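Local coordinates for protein 3-hydroxyisobutyrate dehydrogenase (Thermus thermophilus, PDB 2CVZ) that probably catalyses the NADP-dependent oxidation of 3-hydroxyisobutyrate, a step of valine catabolism, and binds NADPH in a Rossmann-type domain, at residues C[2-16]-C[50-63]. Residues are numbered along the deposited sequence; the frame is centred on the assembly and turned at random.
Sequences EKVAFIGLGAMGYPM and LERVAEARVIFTCL. With NDP (NADPH dihydro-nicotinamide-adenine-dinucleotide phosphate), chain G.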
loop_
_atom_site.group_PDB
_atom_site.type_symbol
_atom_site.label_atom_id
_atom_site.label_comp_id
_atom_site.label_asym_id
_atom_site.label_seq_id
_atom_site.Cartn_x
_atom_site.Cartn_y
_atom_site.Cartn_z
ATOM N N GLU C 2 51.365 10.774 -13.636
ATOM C CA GLU C 2 50.032 10.709 -13.069
ATOM C C GLU C 2 49.271 9.453 -13.500
ATOM O O GLU C 2 49.137 9.150 -14.678
ATOM C CB GLU C 2 49.195 11.903 -13.638
ATOM C CG GLU C 2 49.719 13.273 -13.223
ATOM C CD GLU C 2 49.505 13.559 -11.750
ATOM O OE1 GLU C 2 48.336 13.554 -11.311
ATOM O OE2 GLU C 2 50.501 13.789 -11.033
ATOM N N LYS C 3 48.799 8.743 -12.459
ATOM C CA LYS C 3 48.047 7.539 -12.754
ATOM C C LYS C 3 46.668 7.478 -12.037
ATOM O O LYS C 3 46.414 8.303 -11.159
ATOM C CB LYS C 3 48.820 6.277 -12.250
ATOM C CG LYS C 3 50.141 6.043 -12.963
ATOM C CD LYS C 3 50.700 4.679 -12.596
ATOM C CE LYS C 3 51.993 4.375 -13.333
ATOM N NZ LYS C 3 52.441 2.979 -13.069
ATOM N N VAL C 4 45.803 6.551 -12.429
ATOM C CA VAL C 4 44.505 6.413 -11.793
ATOM C C VAL C 4 44.454 4.977 -11.294
ATOM O O VAL C 4 45.256 4.141 -11.715
ATOM C CB VAL C 4 43.345 6.680 -12.779
ATOM C CG1 VAL C 4 43.440 8.108 -13.305
ATOM C CG2 VAL C 4 43.385 5.679 -13.926
ATOM N N ALA C 5 43.536 4.689 -10.382
ATOM C CA ALA C 5 43.430 3.340 -9.849
ATOM C C ALA C 5 41.971 3.008 -9.623
ATOM O O ALA C 5 41.166 3.899 -9.364
ATOM C CB ALA C 5 44.204 3.233 -8.540
ATOM N N PHE C 6 41.630 1.728 -9.728
ATOM C CA PHE C 6 40.252 1.307 -9.527
ATOM C C PHE C 6 40.188 0.162 -8.523
ATOM O O PHE C 6 40.970 -0.792 -8.597
ATOM C CB PHE C 6 39.634 0.854 -10.852
ATOM C CG PHE C 6 38.131 0.927 -10.874
ATOM C CD1 PHE C 6 37.484 2.010 -11.463
ATOM C CD2 PHE C 6 37.360 -0.073 -10.284
ATOM C CE1 PHE C 6 36.089 2.097 -11.463
ATOM C CE2 PHE C 6 35.967 0.005 -10.279
ATOM C CZ PHE C 6 35.331 1.091 -10.870
ATOM N N ILE C 7 39.253 0.267 -7.585
ATOM C CA ILE C 7 39.064 -0.755 -6.564
ATOM C C ILE C 7 37.671 -1.354 -6.694
ATOM O O ILE C 7 36.678 -0.627 -6.696
ATOM C CB ILE C 7 39.206 -0.161 -5.145
ATOM C CG1 ILE C 7 40.630 0.356 -4.934
ATOM C CG2 ILE C 7 38.840 -1.209 -4.105
ATOM C CD1 ILE C 7 40.818 1.121 -3.637
ATOM N N GLY C 8 37.601 -2.678 -6.804
ATOM C CA GLY C 8 36.316 -3.342 -6.928
ATOM C C GLY C 8 35.960 -3.639 -8.371
ATOM O O GLY C 8 35.206 -2.898 -9.002
ATOM N N LEU C 9 36.501 -4.736 -8.893
ATOM C CA LEU C 9 36.246 -5.127 -10.274
ATOM C C LEU C 9 35.049 -6.066 -10.380
ATOM O O LEU C 9 35.189 -7.226 -10.768
ATOM C CB LEU C 9 37.498 -5.795 -10.857
ATOM C CG LEU C 9 38.786 -4.980 -10.700
ATOM C CD1 LEU C 9 39.968 -5.771 -11.242
ATOM C CD2 LEU C 9 38.651 -3.650 -11.437
ATOM N N GLY C 10 33.869 -5.556 -10.041
ATOM C CA GLY C 10 32.666 -6.366 -10.102
ATOM C C GLY C 10 31.930 -6.248 -11.422
ATOM O O GLY C 10 32.524 -5.895 -12.442
ATOM N N ALA C 11 30.634 -6.547 -11.405
ATOM C CA ALA C 11 29.813 -6.476 -12.608
ATOM C C ALA C 11 29.989 -5.112 -13.262
ATOM O O ALA C 11 30.095 -5.005 -14.481
ATOM C CB ALA C 11 28.349 -6.696 -12.255
HETATM N N MSE C 12 30.026 -4.078 -12.432
HETATM C CA MSE C 12 30.189 -2.712 -12.912
HETATM C C MSE C 12 31.646 -2.276 -12.974
HETATM O O MSE C 12 32.095 -1.734 -13.984
HETATM C CB MSE C 12 29.426 -1.743 -12.008
HETATM C CG MSE C 12 27.925 -1.920 -12.024
HETATM SE SE MSE C 12 27.151 -1.633 -13.774
HETATM C CE MSE C 12 27.445 0.269 -13.898
ATOM N N GLY C 13 32.378 -2.513 -11.889
ATOM C CA GLY C 13 33.772 -2.111 -11.820
ATOM C C GLY C 13 34.702 -2.664 -12.883
ATOM O O GLY C 13 35.561 -1.947 -13.395
ATOM N N TYR C 14 34.547 -3.941 -13.212
ATOM C CA TYR C 14 35.408 -4.561 -14.214
ATOM C C TYR C 14 35.384 -3.779 -15.535
ATOM O O TYR C 14 36.417 -3.278 -15.983
ATOM C CB TYR C 14 34.985 -6.019 -14.437
ATOM C CG TYR C 14 36.007 -6.856 -15.180
ATOM C CD1 TYR C 14 37.096 -7.422 -14.515
ATOM C CD2 TYR C 14 35.889 -7.069 -16.552
ATOM C CE1 TYR C 14 38.046 -8.186 -15.207
ATOM C CE2 TYR C 14 36.825 -7.825 -17.248
ATOM C CZ TYR C 14 37.898 -8.379 -16.574
ATOM O OH TYR C 14 38.821 -9.121 -17.276
ATOM N N PRO C 15 34.209 -3.657 -16.179
ATOM C CA PRO C 15 34.185 -2.907 -17.442
ATOM C C PRO C 15 34.530 -1.425 -17.274
ATOM O O PRO C 15 35.190 -0.837 -18.129
ATOM C CB PRO C 15 32.761 -3.132 -17.955
ATOM C CG PRO C 15 31.969 -3.340 -16.694
ATOM C CD PRO C 15 32.880 -4.220 -15.878
HETATM N N MSE C 16 34.091 -0.826 -16.170
HETATM C CA MSE C 16 34.380 0.583 -15.917
HETATM C C MSE C 16 35.880 0.834 -15.886
HETATM O O MSE C 16 36.380 1.770 -16.519
HETATM C CB MSE C 16 33.760 1.021 -14.590
HETATM C CG MSE C 16 32.257 1.168 -14.642
HETATM SE SE MSE C 16 31.519 1.491 -12.884
HETATM C CE MSE C 16 32.120 3.301 -12.628
ATOM N N LEU C 50 46.677 -3.758 -2.818
ATOM C CA LEU C 50 45.910 -2.593 -2.397
ATOM C C LEU C 50 46.713 -1.346 -2.037
ATOM O O LEU C 50 46.307 -0.232 -2.367
ATOM C CB LEU C 50 45.002 -2.970 -1.225
ATOM C CG LEU C 50 44.018 -1.892 -0.770
ATOM C CD1 LEU C 50 43.143 -1.465 -1.940
ATOM C CD2 LEU C 50 43.167 -2.429 0.367
ATOM N N GLU C 51 47.849 -1.524 -1.372
ATOM C CA GLU C 51 48.670 -0.389 -0.961
ATOM C C GLU C 51 49.083 0.545 -2.100
ATOM O O GLU C 51 49.089 1.766 -1.937
ATOM C CB GLU C 51 49.928 -0.879 -0.237
ATOM C CG GLU C 51 50.692 0.232 0.469
ATOM C CD GLU C 51 52.091 -0.186 0.884
ATOM O OE1 GLU C 51 52.235 -1.277 1.477
ATOM O OE2 GLU C 51 53.044 0.581 0.620
ATOM N N ARG C 52 49.431 -0.027 -3.248
ATOM C CA ARG C 52 49.867 0.765 -4.394
ATOM C C ARG C 52 48.800 1.695 -4.968
ATOM O O ARG C 52 49.116 2.611 -5.727
ATOM C CB ARG C 52 50.385 -0.152 -5.504
ATOM C CG ARG C 52 51.658 -0.908 -5.149
ATOM C CD ARG C 52 52.319 -1.435 -6.410
ATOM N NE ARG C 52 52.650 -0.334 -7.310
ATOM C CZ ARG C 52 52.972 -0.478 -8.590
ATOM N NH1 ARG C 52 53.011 -1.685 -9.135
ATOM N NH2 ARG C 52 53.250 0.592 -9.326
ATOM N N VAL C 53 47.542 1.459 -4.612
ATOM C CA VAL C 53 46.453 2.292 -5.106
ATOM C C VAL C 53 46.653 3.758 -4.711
ATOM O O VAL C 53 46.247 4.667 -5.437
ATOM C CB VAL C 53 45.091 1.788 -4.572
ATOM C CG1 VAL C 53 43.978 2.753 -4.954
ATOM C CG2 VAL C 53 44.801 0.408 -5.142
ATOM N N ALA C 54 47.295 3.982 -3.568
ATOM C CA ALA C 54 47.547 5.335 -3.076
ATOM C C ALA C 54 48.506 6.109 -3.979
ATOM O O ALA C 54 48.706 7.311 -3.802
ATOM C CB ALA C 54 48.102 5.276 -1.658
ATOM N N GLU C 55 49.102 5.417 -4.944
ATOM C CA GLU C 55 50.030 6.051 -5.875
ATOM C C GLU C 55 49.280 6.905 -6.893
ATOM O O GLU C 55 49.861 7.786 -7.526
ATOM C CB GLU C 55 50.840 4.988 -6.624
ATOM C CG GLU C 55 51.946 4.333 -5.818
ATOM C CD GLU C 55 52.654 3.239 -6.597
ATOM O OE1 GLU C 55 52.885 3.428 -7.811
ATOM O OE2 GLU C 55 52.984 2.193 -5.998
ATOM N N ALA C 56 47.985 6.642 -7.035
ATOM C CA ALA C 56 47.148 7.351 -7.999
ATOM C C ALA C 56 46.731 8.764 -7.606
ATOM O O ALA C 56 46.631 9.097 -6.424
ATOM C CB ALA C 56 45.899 6.515 -8.302
ATOM N N ARG C 57 46.494 9.587 -8.624
ATOM C CA ARG C 57 46.045 10.962 -8.439
ATOM C C ARG C 57 44.537 10.885 -8.214
ATOM O O ARG C 57 43.951 11.705 -7.506
ATOM C CB ARG C 57 46.343 11.790 -9.691
ATOM C CG ARG C 57 45.647 13.147 -9.734
ATOM C CD ARG C 57 46.185 14.093 -8.675
ATOM N NE ARG C 57 47.559 14.500 -8.957
ATOM C CZ ARG C 57 48.267 15.331 -8.200
ATOM N NH1 ARG C 57 47.735 15.852 -7.103
ATOM N NH2 ARG C 57 49.508 15.650 -8.548
ATOM N N VAL C 58 43.917 9.885 -8.831
ATOM C CA VAL C 58 42.483 9.674 -8.701
ATOM C C VAL C 58 42.204 8.203 -8.426
ATOM O O VAL C 58 42.592 7.327 -9.201
ATOM C CB VAL C 58 41.719 10.082 -9.979
ATOM C CG1 VAL C 58 40.214 9.944 -9.749
ATOM C CG2 VAL C 58 42.072 11.509 -10.367
ATOM N N ILE C 59 41.536 7.944 -7.309
ATOM C CA ILE C 59 41.185 6.588 -6.912
ATOM C C ILE C 59 39.687 6.390 -7.119
ATOM O O ILE C 59 38.886 7.223 -6.694
ATOM C CB ILE C 59 41.514 6.345 -5.421
ATOM C CG1 ILE C 59 43.027 6.426 -5.203
ATOM C CG2 ILE C 59 40.978 4.992 -4.979
ATOM C CD1 ILE C 59 43.445 6.297 -3.756
ATOM N N PHE C 60 39.317 5.296 -7.781
ATOM C CA PHE C 60 37.911 4.978 -8.022
ATOM C C PHE C 60 37.507 3.740 -7.236
ATOM O O PHE C 60 38.303 2.819 -7.066
ATOM C CB PHE C 60 37.641 4.657 -9.494
ATOM C CG PHE C 60 37.812 5.814 -10.428
ATOM C CD1 PHE C 60 39.078 6.204 -10.851
ATOM C CD2 PHE C 60 36.701 6.488 -10.925
ATOM C CE1 PHE C 60 39.235 7.248 -11.762
ATOM C CE2 PHE C 60 36.846 7.534 -11.837
ATOM C CZ PHE C 60 38.114 7.914 -12.256
ATOM N N THR C 61 36.261 3.713 -6.775
ATOM C CA THR C 61 35.746 2.558 -6.061
ATOM C C THR C 61 34.329 2.270 -6.525
ATOM O O THR C 61 33.561 3.183 -6.811
ATOM C CB THR C 61 35.716 2.768 -4.525
ATOM O OG1 THR C 61 35.099 4.024 -4.217
ATOM C CG2 THR C 61 37.122 2.726 -3.949
ATOM N N CYS C 62 34.000 0.991 -6.641
ATOM C CA CYS C 62 32.655 0.590 -7.016
ATOM C C CYS C 62 32.416 -0.698 -6.255
ATOM O O CYS C 62 32.565 -1.799 -6.791
ATOM C CB CYS C 62 32.525 0.353 -8.518
ATOM S SG CYS C 62 30.799 0.146 -8.995
ATOM N N LEU C 63 32.061 -0.530 -4.985
ATOM C CA LEU C 63 31.825 -1.638 -4.071
ATOM C C LEU C 63 30.337 -1.777 -3.751
ATOM O O LEU C 63 29.529 -0.933 -4.137
ATOM C CB LEU C 63 32.641 -1.392 -2.798
ATOM C CG LEU C 63 34.136 -1.180 -3.085
ATOM C CD1 LEU C 63 34.850 -0.622 -1.858
ATOM C CD2 LEU C 63 34.751 -2.499 -3.521
HETATM P PA NDP G . 29.257 -6.986 -7.716
HETATM O O1A NDP G . 29.359 -7.515 -9.050
HETATM O O2A NDP G . 28.596 -7.722 -6.580
HETATM O O5B NDP G . 30.785 -6.583 -7.287
HETATM C C5B NDP G . 31.041 -6.061 -5.977
HETATM C C4B NDP G . 32.543 -5.815 -5.986
HETATM O O4B NDP G . 32.869 -5.328 -4.655
HETATM C C3B NDP G . 33.431 -6.984 -6.266
HETATM O O3B NDP G . 34.587 -6.531 -7.018
HETATM C C2B NDP G . 33.859 -7.466 -4.934
HETATM O O2B NDP G . 35.034 -8.276 -4.846
HETATM C C1B NDP G . 33.893 -6.181 -4.167
HETATM N N9A NDP G . 33.745 -6.387 -2.701
HETATM C C8A NDP G . 32.643 -6.917 -1.989
HETATM N N7A NDP G . 32.885 -6.939 -0.693
HETATM C C5A NDP G . 34.143 -6.428 -0.526
HETATM C C6A NDP G . 34.969 -6.188 0.596
HETATM N N6A NDP G . 34.538 -6.484 1.823
HETATM N N1A NDP G . 36.202 -5.653 0.414
HETATM C C2A NDP G . 36.635 -5.355 -0.833
HETATM N N3A NDP G . 35.935 -5.542 -1.957
HETATM C C4A NDP G . 34.682 -6.088 -1.735
HETATM O O3 NDP G . 28.613 -5.551 -7.742
HETATM P PN NDP G . 28.058 -4.541 -8.848
HETATM O O1N NDP G . 26.945 -5.219 -9.521
HETATM O O2N NDP G . 29.287 -4.143 -9.611
HETATM O O5D NDP G . 27.639 -3.305 -7.929
HETATM C C5D NDP G . 28.625 -2.504 -7.199
HETATM C C4D NDP G . 27.946 -1.142 -6.862
HETATM O O4D NDP G . 27.433 -0.606 -8.079
HETATM C C3D NDP G . 26.725 -1.316 -5.952
HETATM O O3D NDP G . 26.689 -0.235 -5.009
HETATM C C2D NDP G . 25.553 -1.344 -6.897
HETATM O O2D NDP G . 24.362 -1.048 -6.189
HETATM C C1D NDP G . 26.062 -0.235 -7.910
HETATM N N1N NDP G . 25.421 -0.278 -9.261
HETATM C C2N NDP G . 25.207 -1.548 -9.866
HETATM C C3N NDP G . 24.595 -1.537 -11.186
HETATM C C7N NDP G . 24.346 -2.799 -11.890
HETATM O O7N NDP G . 23.556 -2.901 -12.851
HETATM N N7N NDP G . 24.995 -3.920 -11.521
HETATM C C4N NDP G . 24.261 -0.306 -11.767
HETATM C C5N NDP G . 24.478 0.898 -11.162
HETATM C C6N NDP G . 25.059 0.915 -9.909
HETATM P P2B NDP G . 35.072 -9.794 -5.178
HETATM O O1X NDP G . 36.215 -10.272 -4.374
HETATM O O2X NDP G . 35.268 -9.952 -6.645
HETATM O O3X NDP G . 33.767 -10.452 -4.735
HETATM O O HOH W 1 49.831 9.496 -10.001
HETATM O O HOH W 2 31.847 -3.460 -9.224
#
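Glu2 OE1 accepts the hydrogen bond of Arg57 NE at 2.7 Å through its syn lone pair, and NH2 of the same arginine reaches Glu2 OE2 more loosely, a side-on, two-nitrogen salt bridge with carboxylate and guanidinium nearly coplanar (27° apart). It lies by the N-terminal ends of two parallel strands, 4-7 and 58-61, in the Rossmann-type dinucleotide fold, where strand 4-7 lies between 26-29 and 58-61. The bent arginine chain curls round Glu2 OE1 and brings NE and NH2 edge-on to the two carboxylate oxygens, while its NH1 bonds Gly83 O. With an alanine in place of Arg57, the Glu2 carboxylate would probably lose its mate and be free to turn, and Gly83 O would lose a donor. Backbone bonds then alternate along the strands, from Arg57 N to Lys3 O, through Ala5 and Ile7, to Cys62 N on Ile7 O.

On one face of the sheet Ala5 CB meets Val53 CG1 at 3.6 Å, and Ile7 CD1 touches both that methyl and Leu50 CD1. On the other, Phe6, its CG anti to the backbone N (chi1 -157°), lays CD1 against Phe60 CB (3.3 Å), and its CZ approaches Cys62 CB.

Beyond the strands the chain turns through Gly8, Gly10 and Gly13, consistent with the GxGxxG motif; Gly10, lacking a CB, leaves room for NADPH O5B. Ala11 N donates to O1A of the cofactor at 2.8 Å and Met12 N to its O2N. Near the start of the helix a water accepts from Gly13 N (2.9 Å); the same water sits beside NADPH O2N on the diphosphate and 3.0 Å from Cys62 O.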